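Side-chain contacts in acyl-coenzyme A oxidase acox-1.1 (PDB 5K3H), which catalyses the FAD-dependent oxidation of acyl-CoAs to (2E)-enoyl-CoAs with O2, the first step of peroxisomal beta-oxidation, releasing hydrogen peroxide: residues K6-G11 against A18-A23; A313-A318 against L614-E619; R473-S478 against Y491-Q496; A499-L504 against A582-F587. One frame throughout, in Å; residues are numbered along the deposited sequence.

How the contacts relate
Two pairs of contacts sit at separate places in this largely helical chain. Contacts 1 and 2, with centres about 11 Å apart, meet directly: Arg20 on helix 14-21 reaches Asp616, late in helix 590-616, which contact 2 bridges to helix 300-319. Contacts 3 and 4, centres about 9 Å apart, share helix 489-515, and Ser478 N lies 2.9 Å from Phe587 O. The two groups are far from each other, 35 to 45 Å between centres. Contact 1 closes first along the chain; contacts 3 and 4 then fall between the two halves of contact 2. One pair thus ties the N-terminal segment to the helical body, while the other lies near the ATP-site residue Tyr581.

Contact 1: K6-G11 against A18-A23; sequences KTIQEG and AERLTA
Ile8 and Arg20 make the closely packed part of this contact, their side chains sliding past each other in opposite directions. CG1 of Ile8 rests 3.6 Å from CB of Arg20, and Ile8 CD1 goes on to meet Leu21 CD2 at 3.8 Å, the isoleucine and leucine crossing at about a right angle. Next to them, Thr7 sets its methyl CG2 over one face of the Arg20 guanidinium, toward the rim and 3.5 Å from NH2. That methyl lies opposite the backbone N (chi1 of the hydroxyl branch -56°), which turns carbon rather than oxygen onto the flat group. The other side is looser: Leu21, near the C-terminal end of the helix, is exposed and gives only CD2 to the contact, and Gln9 to Gly11 are exposed and make no contact with 18-23. Here the N-terminal loop folds back on the short helix that follows it. Arg20 sends its polar end past the loop, with NE in a salt bridge to Asp616 and NH1 bonded to the carbonyl of Arg632. Across the two segments, then, the chemistry is all carbon against carbon or against a guanidinium face, and the charge of Arg20 is answered outside them, by Asp616.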
loop_
_atom_site.group_PDB
_atom_site.type_symbol
_atom_site.label_atom_id
_atom_site.label_comp_id
_atom_site.label_asym_id
_atom_site.label_seq_id
_atom_site.Cartn_x
_atom_site.Cartn_y
_atom_site.Cartn_z
ATOM N N LYS B 6 6.797 -27.281 16.550
ATOM C CA LYS B 6 6.227 -28.456 15.898
ATOM C C LYS B 6 6.228 -28.357 14.385
ATOM O O LYS B 6 5.692 -29.258 13.727
ATOM C CB LYS B 6 4.790 -28.700 16.388
ATOM C CG LYS B 6 4.709 -28.976 17.869
ATOM C CD LYS B 6 5.548 -30.182 18.197
ATOM C CE LYS B 6 5.339 -30.624 19.613
ATOM N NZ LYS B 6 5.979 -29.688 20.575
ATOM N N THR B 7 6.755 -27.265 13.818
ATOM C CA THR B 7 6.789 -27.107 12.370
ATOM C C THR B 7 8.096 -27.602 11.737
ATOM O O THR B 7 8.116 -27.882 10.528
ATOM C CB THR B 7 6.515 -25.638 12.040
ATOM O OG1 THR B 7 5.263 -25.272 12.627
ATOM C CG2 THR B 7 6.447 -25.395 10.555
ATOM N N ILE B 8 9.155 -27.801 12.535
ATOM C CA ILE B 8 10.422 -28.297 12.008
ATOM C C ILE B 8 10.206 -29.656 11.352
ATOM O O ILE B 8 9.506 -30.519 11.895
ATOM C CB ILE B 8 11.454 -28.408 13.148
ATOM C CG1 ILE B 8 11.717 -27.045 13.803
ATOM C CG2 ILE B 8 12.781 -29.047 12.666
ATOM C CD1 ILE B 8 12.444 -27.167 15.136
ATOM N N GLN B 9 10.813 -29.864 10.183
ATOM C CA GLN B 9 10.867 -31.183 9.567
ATOM C C GLN B 9 12.299 -31.478 9.134
ATOM O O GLN B 9 13.078 -30.554 8.884
ATOM C CB GLN B 9 9.927 -31.290 8.354
ATOM C CG GLN B 9 8.448 -31.303 8.698
ATOM C CD GLN B 9 7.575 -31.470 7.473
ATOM O OE1 GLN B 9 7.953 -32.146 6.512
ATOM N NE2 GLN B 9 6.408 -30.830 7.486
ATOM N N GLU B 10 12.668 -32.764 9.078
ATOM C CA GLU B 10 13.975 -33.110 8.524
ATOM C C GLU B 10 14.125 -32.568 7.109
ATOM O O GLU B 10 13.217 -32.680 6.286
ATOM C CB GLU B 10 14.187 -34.614 8.517
ATOM C CG GLU B 10 14.880 -35.134 9.752
ATOM C CD GLU B 10 16.398 -35.088 9.661
ATOM O OE1 GLU B 10 16.966 -35.161 8.542
ATOM O OE2 GLU B 10 17.037 -35.017 10.732
ATOM N N GLY B 11 15.286 -31.981 6.823
ATOM C CA GLY B 11 15.563 -31.489 5.489
ATOM C C GLY B 11 15.216 -30.043 5.254
ATOM O O GLY B 11 15.485 -29.535 4.163
ATOM N N ALA B 18 17.350 -23.237 12.371
ATOM C CA ALA B 18 18.073 -22.614 13.479
ATOM C C ALA B 18 17.204 -21.597 14.217
ATOM O O ALA B 18 17.273 -21.489 15.451
ATOM C CB ALA B 18 19.344 -21.935 12.973
ATOM N N GLU B 19 16.371 -20.852 13.489
ATOM C CA GLU B 19 15.484 -19.893 14.138
ATOM C C GLU B 19 14.333 -20.573 14.870
ATOM O O GLU B 19 13.707 -19.954 15.738
ATOM C CB GLU B 19 14.932 -18.900 13.120
ATOM C CG GLU B 19 15.986 -18.019 12.455
ATOM C CD GLU B 19 16.767 -17.210 13.470
ATOM O OE1 GLU B 19 16.162 -16.782 14.501
ATOM O OE2 GLU B 19 17.996 -17.017 13.246
ATOM N N ARG B 20 14.016 -21.813 14.515
ATOM C CA ARG B 20 12.949 -22.540 15.175
ATOM C C ARG B 20 13.426 -23.249 16.432
ATOM O O ARG B 20 12.659 -23.363 17.403
ATOM C CB ARG B 20 12.318 -23.533 14.190
ATOM C CG ARG B 20 11.543 -22.822 13.057
ATOM C CD ARG B 20 10.992 -23.783 11.989
ATOM N NE ARG B 20 9.894 -23.191 11.215
ATOM C CZ ARG B 20 9.641 -23.461 9.935
ATOM N NH1 ARG B 20 10.391 -24.307 9.241
ATOM N NH2 ARG B 20 8.614 -22.899 9.341
ATOM N N LEU B 21 14.695 -23.681 16.449
ATOM C CA LEU B 21 15.236 -24.417 17.588
ATOM C C LEU B 21 15.324 -23.578 18.852
ATOM O O LEU B 21 15.371 -24.149 19.945
ATOM C CB LEU B 21 16.615 -24.984 17.242
ATOM C CG LEU B 21 16.571 -26.154 16.250
ATOM C CD1 LEU B 21 17.973 -26.531 15.817
ATOM C CD2 LEU B 21 15.838 -27.333 16.850
ATOM N N THR B 22 15.312 -22.246 18.739
ATOM C CA THR B 22 15.378 -21.359 19.893
ATOM C C THR B 22 14.008 -21.124 20.544
ATOM O O THR B 22 13.917 -20.372 21.530
ATOM C CB THR B 22 16.048 -20.028 19.486
ATOM O OG1 THR B 22 15.375 -19.434 18.363
ATOM C CG2 THR B 22 17.533 -20.232 19.126
ATOM N N ALA B 23 12.946 -21.778 20.072
ATOM C CA ALA B 23 11.640 -21.626 20.721
ATOM C C ALA B 23 11.708 -22.028 22.190
ATOM O O ALA B 23 12.310 -23.042 22.548
ATOM C CB ALA B 23 10.572 -22.456 20.005
#

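Contact 2: A313-A318 against L614-E619; sequences ATRYSA and LLDSWE
Leu615 is the first residue of 614-619 to touch helix 300-319, pointing CD1 at Thr314, 3.2 Å from OG1 and 3.5 Å from CB. The two side chains cross at about a right angle. Thr314 OG1 is not left without a partner by this apolar neighbour, because it bonds to the carbonyl of Leu310 one turn back in its own helix. Asp616 follows and carries the charged half of the contact. Its OD1 takes NH2 of Arg315 in a salt bridge of 2.7 Å that is almost straight, at 177°, and lies in the guanidinium plane, although the carboxylate itself is turned 51° away from that plane. Arg315 gets there with its chain extended from CG to NE (chi3 176°). A water donates to the same OD1 from 3.0 Å and accepts a weak bond from Arg315 NE. From Asp616 to Glu619 the chain makes a type I beta turn, and Glu619 has positive phi. The contact joins the C-alpha1 part of the oxidase to its C-terminal helices, about 8 Å from the FAD-binding Gln340 as measured between its side chain and that of Thr314. With OD2 bound to Arg20 and to Asn5 ND2, this buried carboxylate has two arginines for its one negative charge, which probably keeps it ionised.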
loop_
_atom_site.group_PDB
_atom_site.type_symbol
_atom_site.label_atom_id
_atom_site.label_comp_id
_atom_site.label_asym_id
_atom_site.label_seq_id
_atom_site.Cartn_x
_atom_site.Cartn_y
_atom_site.Cartn_z
ATOM N N ALA B 313 7.391 -12.743 5.502
ATOM C CA ALA B 313 8.537 -11.862 5.620
ATOM C C ALA B 313 9.529 -12.345 6.673
ATOM O O ALA B 313 10.733 -12.124 6.521
ATOM C CB ALA B 313 8.065 -10.448 5.934
ATOM N N THR B 314 9.059 -12.975 7.758
ATOM C CA THR B 314 9.988 -13.375 8.811
ATOM C C THR B 314 10.709 -14.677 8.455
ATOM O O THR B 314 11.916 -14.812 8.714
ATOM C CB THR B 314 9.252 -13.503 10.154
ATOM O OG1 THR B 314 8.458 -12.315 10.405
ATOM C CG2 THR B 314 10.243 -13.725 11.300
ATOM N N ARG B 315 10.012 -15.634 7.833
ATOM C CA ARG B 315 10.705 -16.807 7.293
ATOM C C ARG B 315 11.776 -16.404 6.274
ATOM O O ARG B 315 12.926 -16.852 6.359
ATOM C CB ARG B 315 9.686 -17.769 6.675
ATOM C CG ARG B 315 8.910 -18.563 7.715
ATOM C CD ARG B 315 7.714 -19.244 7.096
ATOM N NE ARG B 315 7.026 -20.073 8.076
ATOM C CZ ARG B 315 5.969 -20.832 7.810
ATOM N NH1 ARG B 315 5.458 -20.873 6.592
ATOM N NH2 ARG B 315 5.434 -21.554 8.772
ATOM N N TYR B 316 11.411 -15.559 5.302
ATOM C CA TYR B 316 12.370 -15.089 4.303
ATOM C C TYR B 316 13.538 -14.349 4.947
ATOM O O TYR B 316 14.683 -14.496 4.510
ATOM C CB TYR B 316 11.663 -14.203 3.274
ATOM C CG TYR B 316 12.588 -13.656 2.212
ATOM C CD1 TYR B 316 13.114 -14.478 1.230
ATOM C CD2 TYR B 316 12.941 -12.324 2.202
ATOM C CE1 TYR B 316 13.993 -13.979 0.269
ATOM C CE2 TYR B 316 13.797 -11.817 1.249
ATOM C CZ TYR B 316 14.321 -12.639 0.284
ATOM O OH TYR B 316 15.174 -12.117 -0.665
ATOM N N SER B 317 13.281 -13.563 6.003
ATOM C CA SER B 317 14.375 -12.874 6.687
ATOM C C SER B 317 15.325 -13.854 7.359
ATOM O O SER B 317 16.514 -13.543 7.521
ATOM C CB SER B 317 13.836 -11.910 7.748
ATOM O OG SER B 317 13.094 -10.832 7.193
ATOM N N ALA B 318 14.848 -15.055 7.697
ATOM C CA ALA B 318 15.723 -16.064 8.294
ATOM C C ALA B 318 16.582 -16.765 7.235
ATOM O O ALA B 318 17.722 -17.151 7.517
ATOM C CB ALA B 318 14.890 -17.096 9.067
ATOM N N LEU B 614 6.523 -17.855 17.029
ATOM C CA LEU B 614 5.276 -17.121 17.245
ATOM C C LEU B 614 4.416 -17.069 15.994
ATOM O O LEU B 614 3.182 -17.068 16.090
ATOM C CB LEU B 614 5.568 -15.686 17.711
ATOM C CG LEU B 614 6.051 -15.526 19.152
ATOM C CD1 LEU B 614 6.664 -14.173 19.328
ATOM C CD2 LEU B 614 4.888 -15.755 20.152
ATOM N N LEU B 615 5.037 -17.043 14.819
ATOM C CA LEU B 615 4.279 -17.041 13.582
ATOM C C LEU B 615 3.937 -18.452 13.120
ATOM O O LEU B 615 2.850 -18.660 12.578
ATOM C CB LEU B 615 5.062 -16.299 12.504
ATOM C CG LEU B 615 5.243 -14.810 12.818
ATOM C CD1 LEU B 615 6.389 -14.261 11.984
ATOM C CD2 LEU B 615 3.940 -14.021 12.583
ATOM N N ASP B 616 4.837 -19.426 13.332
ATOM C CA ASP B 616 4.492 -20.822 13.073
ATOM C C ASP B 616 3.271 -21.267 13.867
ATOM O O ASP B 616 2.565 -22.179 13.441
ATOM C CB ASP B 616 5.631 -21.773 13.434
ATOM C CG ASP B 616 6.755 -21.757 12.445
ATOM O OD1 ASP B 616 6.537 -21.416 11.254
ATOM O OD2 ASP B 616 7.874 -22.166 12.862
ATOM N N SER B 617 3.054 -20.692 15.050
ATOM C CA SER B 617 1.948 -21.125 15.895
ATOM C C SER B 617 0.592 -20.872 15.261
ATOM O O SER B 617 -0.404 -21.434 15.728
ATOM C CB SER B 617 2.032 -20.457 17.264
ATOM O OG SER B 617 3.206 -20.875 17.959
ATOM N N TRP B 618 0.506 -20.004 14.249
ATOM C CA TRP B 618 -0.759 -19.852 13.537
ATOM C C TRP B 618 -1.046 -21.029 12.609
ATOM O O TRP B 618 -2.176 -21.150 12.117
ATOM C CB TRP B 618 -0.743 -18.549 12.759
ATOM C CG TRP B 618 -0.759 -17.403 13.658
ATOM C CD1 TRP B 618 0.254 -16.988 14.462
ATOM C CD2 TRP B 618 -1.835 -16.497 13.860
ATOM N NE1 TRP B 618 -0.127 -15.875 15.168
ATOM C CE2 TRP B 618 -1.411 -15.552 14.810
ATOM C CE3 TRP B 618 -3.115 -16.382 13.323
ATOM C CZ2 TRP B 618 -2.220 -14.503 15.233
ATOM C CZ3 TRP B 618 -3.926 -15.333 13.751
ATOM C CH2 TRP B 618 -3.467 -14.409 14.695
ATOM N N GLU B 619 -0.028 -21.842 12.331
ATOM C CA GLU B 619 -0.126 -23.112 11.629
ATOM C C GLU B 619 -0.873 -22.976 10.301
ATOM O O GLU B 619 -1.953 -23.532 10.097
ATOM C CB GLU B 619 -0.739 -24.154 12.562
ATOM C CG GLU B 619 0.199 -24.428 13.720
ATOM C CD GLU B 619 -0.256 -25.552 14.571
ATOM O OE1 GLU B 619 -1.489 -25.713 14.734
ATOM O OE2 GLU B 619 0.613 -26.289 15.063
HETATM O O HOH W 1 6.859 -18.597 10.308
#

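Contact 3: R473-S478 against Y491-Q496; sequences RSEPTS and YIKTFQ
Ser478 and Thr494 join hydroxyl to hydroxyl: with OG anti to the backbone N (chi1 178°), the Ser478 hydroxyl extends to Thr494 OG1 and donates to it over 2.6 Å. A second link, at the more exposed side, is the salt bridge from Glu475 OE1 to Lys493 NZ, 2.5 Å in the model, a length probably too short to be taken literally. The two charged chains cross obliquely, and only OE1 comes close, Glu475 OE2 staying 4.0 Å from Lys493 NZ. Both ends bend to meet, the lysine at its third torsion (chi3 -59°) and the glutamate at its second. Through these two bonds the loop that follows helix 437-456 is fastened along helix 489-515, where Lys493 and Thr494 are neighbours on one turn. This helix belongs to the C-terminal helical part of the oxidase, and the side chain of Thr494 lies about 9 Å from that of Tyr581, a residue of the ATP site. Further out, Thr494 OG1 is also bonded to the carbonyl of Glu490 one turn earlier, so the hydroxyl that receives the serine is itself tethered to the helix backbone. Glu490 gives Lys493 NZ a second carboxylate. The main chain of Ser478 bonds to that of Phe587, and its carbonyl oxygen to Gln592 NE2.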
loop_
_atom_site.group_PDB
_atom_site.type_symbol
_atom_site.label_atom_id
_atom_site.label_comp_id
_atom_site.label_asym_id
_atom_site.label_seq_id
_atom_site.Cartn_x
_atom_site.Cartn_y
_atom_site.Cartn_z
ATOM N N ARG B 473 -9.424 10.209 37.627
ATOM C CA ARG B 473 -8.450 11.252 37.927
ATOM C C ARG B 473 -7.046 10.793 37.577
ATOM O O ARG B 473 -6.657 9.657 37.850
ATOM C CB ARG B 473 -8.491 11.636 39.403
ATOM C CG ARG B 473 -9.843 12.059 39.929
ATOM C CD ARG B 473 -9.670 12.540 41.365
ATOM N NE ARG B 473 -10.541 11.850 42.304
ATOM C CZ ARG B 473 -11.826 12.149 42.458
ATOM N NH1 ARG B 473 -12.557 11.483 43.345
ATOM N NH2 ARG B 473 -12.379 13.116 41.724
ATOM N N SER B 474 -6.280 11.681 36.984
ATOM C CA SER B 474 -4.938 11.314 36.591
ATOM C C SER B 474 -3.964 11.657 37.704
ATOM O O SER B 474 -4.163 12.619 38.448
ATOM C CB SER B 474 -4.542 12.032 35.307
ATOM O OG SER B 474 -5.137 11.410 34.192
ATOM N N GLU B 475 -2.916 10.848 37.820
ATOM C CA GLU B 475 -1.766 11.225 38.604
ATOM C C GLU B 475 -1.033 12.377 37.932
ATOM O O GLU B 475 -1.287 12.686 36.765
ATOM C CB GLU B 475 -0.873 10.011 38.811
ATOM C CG GLU B 475 -1.080 9.421 40.194
ATOM C CD GLU B 475 -1.180 7.913 40.219
ATOM O OE1 GLU B 475 -0.625 7.252 39.302
ATOM O OE2 GLU B 475 -1.784 7.384 41.191
ATOM N N PRO B 476 -0.161 13.076 38.666
ATOM C CA PRO B 476 0.559 14.196 38.038
ATOM C C PRO B 476 1.392 13.779 36.835
ATOM O O PRO B 476 1.452 14.517 35.844
ATOM C CB PRO B 476 1.436 14.738 39.178
ATOM C CG PRO B 476 0.867 14.200 40.413
ATOM C CD PRO B 476 0.171 12.927 40.092
ATOM N N THR B 477 2.045 12.619 36.876
ATOM C CA THR B 477 2.875 12.192 35.756
ATOM C C THR B 477 2.669 10.707 35.517
ATOM O O THR B 477 2.054 9.998 36.321
ATOM C CB THR B 477 4.369 12.402 36.026
ATOM O OG1 THR B 477 4.742 11.632 37.185
ATOM C CG2 THR B 477 4.688 13.878 36.255
ATOM N N SER B 478 3.297 10.218 34.462
ATOM C CA SER B 478 3.323 8.786 34.231
ATOM C C SER B 478 4.312 8.172 35.209
ATOM O O SER B 478 5.307 8.801 35.580
ATOM C CB SER B 478 3.733 8.473 32.787
ATOM O OG SER B 478 3.815 7.067 32.573
ATOM N N TYR B 491 1.814 1.507 31.895
ATOM C CA TYR B 491 1.567 1.804 30.479
ATOM C C TYR B 491 0.076 1.963 30.197
ATOM O O TYR B 491 -0.332 2.842 29.433
ATOM C CB TYR B 491 2.154 0.702 29.586
ATOM C CG TYR B 491 3.656 0.711 29.488
ATOM C CD1 TYR B 491 4.430 0.066 30.441
ATOM C CD2 TYR B 491 4.301 1.367 28.447
ATOM C CE1 TYR B 491 5.836 0.085 30.376
ATOM C CE2 TYR B 491 5.698 1.394 28.356
ATOM C CZ TYR B 491 6.471 0.745 29.324
ATOM O OH TYR B 491 7.856 0.752 29.240
ATOM N N ILE B 492 -0.746 1.077 30.751
ATOM C CA ILE B 492 -2.187 1.190 30.559
ATOM C C ILE B 492 -2.688 2.525 31.108
ATOM O O ILE B 492 -3.412 3.264 30.427
ATOM C CB ILE B 492 -2.900 -0.020 31.190
ATOM C CG1 ILE B 492 -2.540 -1.289 30.394
ATOM C CG2 ILE B 492 -4.389 0.159 31.144
ATOM C CD1 ILE B 492 -3.158 -2.584 30.913
ATOM N N LYS B 493 -2.253 2.893 32.319
ATOM C CA LYS B 493 -2.676 4.181 32.876
ATOM C C LYS B 493 -2.192 5.357 32.042
ATOM O O LYS B 493 -2.852 6.398 32.006
ATOM C CB LYS B 493 -2.189 4.353 34.318
ATOM C CG LYS B 493 -2.862 3.430 35.302
ATOM C CD LYS B 493 -2.654 3.944 36.709
ATOM C CE LYS B 493 -1.172 4.052 37.047
ATOM N NZ LYS B 493 -0.879 5.098 38.088
ATOM N N THR B 494 -1.039 5.220 31.384
ATOM C CA THR B 494 -0.522 6.289 30.531
ATOM C C THR B 494 -1.342 6.417 29.244
ATOM O O THR B 494 -1.658 7.535 28.820
ATOM C CB THR B 494 0.960 6.029 30.249
ATOM O OG1 THR B 494 1.662 6.015 31.496
ATOM C CG2 THR B 494 1.577 7.092 29.364
ATOM N N PHE B 495 -1.714 5.288 28.620
ATOM C CA PHE B 495 -2.626 5.335 27.470
ATOM C C PHE B 495 -3.999 5.882 27.866
ATOM O O PHE B 495 -4.642 6.605 27.094
ATOM C CB PHE B 495 -2.802 3.943 26.851
ATOM C CG PHE B 495 -1.597 3.437 26.112
ATOM C CD1 PHE B 495 -1.142 4.088 24.985
ATOM C CD2 PHE B 495 -0.946 2.297 26.530
ATOM C CE1 PHE B 495 -0.069 3.633 24.297
ATOM C CE2 PHE B 495 0.160 1.825 25.849
ATOM C CZ PHE B 495 0.597 2.486 24.728
ATOM N N GLN B 496 -4.485 5.514 29.050
ATOM C CA GLN B 496 -5.761 6.056 29.498
ATOM C C GLN B 496 -5.684 7.572 29.621
ATOM O O GLN B 496 -6.585 8.289 29.169
ATOM C CB GLN B 496 -6.166 5.400 30.823
ATOM C CG GLN B 496 -6.696 3.996 30.637
ATOM C CD GLN B 496 -7.023 3.264 31.947
ATOM O OE1 GLN B 496 -6.576 3.660 33.019
ATOM N NE2 GLN B 496 -7.773 2.160 31.846
#

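Contact 4: A499-L504 against A582-F587; sequences AKRQTL and ALEDGF
Arg501 of helix 489-515 reaches across to two consecutive acids, Glu584 and Asp585, near the C-terminal end of helix 579-584, where Asp585 forms an Asx turn. The arginine leaves its helix with CG roughly anti to the backbone N (chi1 -152°) and then bends at the third torsion, which brings the guanidinium edge to Glu584. There NH2 and OE1 form a salt bridge of 3.1 Å, close to the guanidinium plane, but the carboxylate stands nearly upright to it, the planes 81° apart. Asp585 is met differently. It slides past Arg501 in the opposite direction with its carboxylate tilted only 37° from the guanidinium, and its OD2 rests 3.3 Å from Arg501 CD, a carbon. NE of the guanidinium is farther off, 4.2 Å from OD2, which lies well out of the guanidinium plane, so the attraction is one of charge without an N-H aimed at the oxygen. OD2 instead bonds to His497, one turn earlier on the same helix as Arg501. Glu584 in turn holds Arg597 of the second subunit through OE2, which places this corner at the dimer interface. Arg501 also packs on Tyr581, a residue of the ATP site. In the Asx turn itself, Phe587 N donates to Asp585 OD1 over 3.1 Å, coming from above the carboxylate plane.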
loop_
_atom_site.group_PDB
_atom_site.type_symbol
_atom_site.label_atom_id
_atom_site.label_comp_id
_atom_site.label_asym_id
_atom_site.label_seq_id
_atom_site.Cartn_x
_atom_site.Cartn_y
_atom_site.Cartn_z
ATOM N N ALA B 499 -5.546 9.275 26.004
ATOM C CA ALA B 499 -6.837 9.162 25.325
ATOM C C ALA B 499 -7.894 10.067 25.965
ATOM O O ALA B 499 -8.676 10.714 25.254
ATOM C CB ALA B 499 -7.310 7.706 25.309
ATOM N N LYS B 500 -7.952 10.115 27.300
ATOM C CA LYS B 500 -8.843 11.070 27.957
ATOM C C LYS B 500 -8.469 12.508 27.604
ATOM O O LYS B 500 -9.338 13.323 27.258
ATOM C CB LYS B 500 -8.810 10.886 29.471
ATOM C CG LYS B 500 -9.582 11.980 30.234
ATOM C CD LYS B 500 -9.467 11.800 31.744
ATOM C CE LYS B 500 -8.012 12.035 32.195
ATOM N NZ LYS B 500 -7.780 11.741 33.641
ATOM N N ARG B 501 -7.176 12.846 27.677
ATOM C CA ARG B 501 -6.793 14.233 27.411
ATOM C C ARG B 501 -7.212 14.666 26.008
ATOM O O ARG B 501 -7.775 15.752 25.827
ATOM C CB ARG B 501 -5.296 14.440 27.594
ATOM C CG ARG B 501 -4.970 15.866 28.001
ATOM C CD ARG B 501 -3.461 16.158 27.916
ATOM N NE ARG B 501 -3.082 16.690 26.604
ATOM C CZ ARG B 501 -2.542 15.973 25.622
ATOM N NH1 ARG B 501 -2.305 14.678 25.805
ATOM N NH2 ARG B 501 -2.233 16.551 24.464
ATOM N N GLN B 502 -6.959 13.819 25.002
ATOM C CA GLN B 502 -7.321 14.160 23.624
ATOM C C GLN B 502 -8.838 14.140 23.427
ATOM O O GLN B 502 -9.375 14.913 22.623
ATOM C CB GLN B 502 -6.611 13.212 22.643
ATOM C CG GLN B 502 -6.878 13.472 21.164
ATOM C CD GLN B 502 -6.388 14.842 20.656
ATOM O OE1 GLN B 502 -5.419 15.418 21.171
ATOM N NE2 GLN B 502 -7.057 15.356 19.622
ATOM N N THR B 503 -9.543 13.272 24.143
ATOM C CA THR B 503 -11.001 13.259 24.062
ATOM C C THR B 503 -11.606 14.554 24.598
ATOM O O THR B 503 -12.491 15.149 23.966
ATOM C CB THR B 503 -11.552 12.049 24.803
ATOM O OG1 THR B 503 -11.158 10.867 24.102
ATOM C CG2 THR B 503 -13.064 12.114 24.914
ATOM N N LEU B 504 -11.180 14.984 25.787
ATOM C CA LEU B 504 -11.744 16.205 26.356
ATOM C C LEU B 504 -11.300 17.440 25.568
ATOM O O LEU B 504 -12.077 18.392 25.396
ATOM C CB LEU B 504 -11.337 16.325 27.824
ATOM C CG LEU B 504 -11.637 15.101 28.706
ATOM C CD1 LEU B 504 -11.096 15.341 30.117
ATOM C CD2 LEU B 504 -13.109 14.677 28.750
ATOM N N ALA B 582 1.723 12.248 24.940
ATOM C CA ALA B 582 2.221 12.041 26.303
ATOM C C ALA B 582 3.105 13.195 26.756
ATOM O O ALA B 582 3.097 13.564 27.938
ATOM C CB ALA B 582 2.982 10.713 26.395
ATOM N N LEU B 583 3.873 13.767 25.826
ATOM C CA LEU B 583 4.801 14.837 26.144
ATOM C C LEU B 583 4.110 16.190 26.253
ATOM O O LEU B 583 4.608 17.070 26.966
ATOM C CB LEU B 583 5.886 14.913 25.061
ATOM C CG LEU B 583 6.861 13.733 24.863
ATOM C CD1 LEU B 583 7.504 13.809 23.495
ATOM C CD2 LEU B 583 7.951 13.725 25.936
ATOM N N GLU B 584 2.967 16.381 25.584
ATOM C CA GLU B 584 2.482 17.743 25.378
ATOM C C GLU B 584 2.172 18.442 26.692
ATOM O O GLU B 584 2.509 19.620 26.871
ATOM C CB GLU B 584 1.250 17.767 24.487
ATOM C CG GLU B 584 1.390 18.796 23.387
ATOM C CD GLU B 584 0.100 18.988 22.603
ATOM O OE1 GLU B 584 -0.548 17.948 22.260
ATOM O OE2 GLU B 584 -0.276 20.183 22.391
ATOM N N ASP B 585 1.532 17.744 27.617
ATOM C CA ASP B 585 1.199 18.324 28.902
ATOM C C ASP B 585 2.244 18.020 29.980
ATOM O O ASP B 585 1.968 18.228 31.165
ATOM C CB ASP B 585 -0.150 17.790 29.357
ATOM C CG ASP B 585 -0.153 16.285 29.487
ATOM O OD1 ASP B 585 0.779 15.636 28.981
ATOM O OD2 ASP B 585 -1.069 15.738 30.131
ATOM N N GLY B 586 3.437 17.569 29.594
ATOM C CA GLY B 586 4.428 17.124 30.556
ATOM C C GLY B 586 4.095 15.856 31.318
ATOM O O GLY B 586 4.737 15.561 32.328
ATOM N N PHE B 587 3.126 15.070 30.855
ATOM C CA PHE B 587 2.803 13.834 31.563
ATOM C C PHE B 587 3.972 12.855 31.516
ATOM O O PHE B 587 4.150 12.056 32.443
ATOM C CB PHE B 587 1.526 13.206 30.999
ATOM C CG PHE B 587 0.936 12.150 31.889
ATOM C CD1 PHE B 587 0.248 12.517 33.050
ATOM C CD2 PHE B 587 1.066 10.790 31.592
ATOM C CE1 PHE B 587 -0.308 11.556 33.893
ATOM C CE2 PHE B 587 0.511 9.817 32.445
ATOM C CZ PHE B 587 -0.171 10.202 33.590
#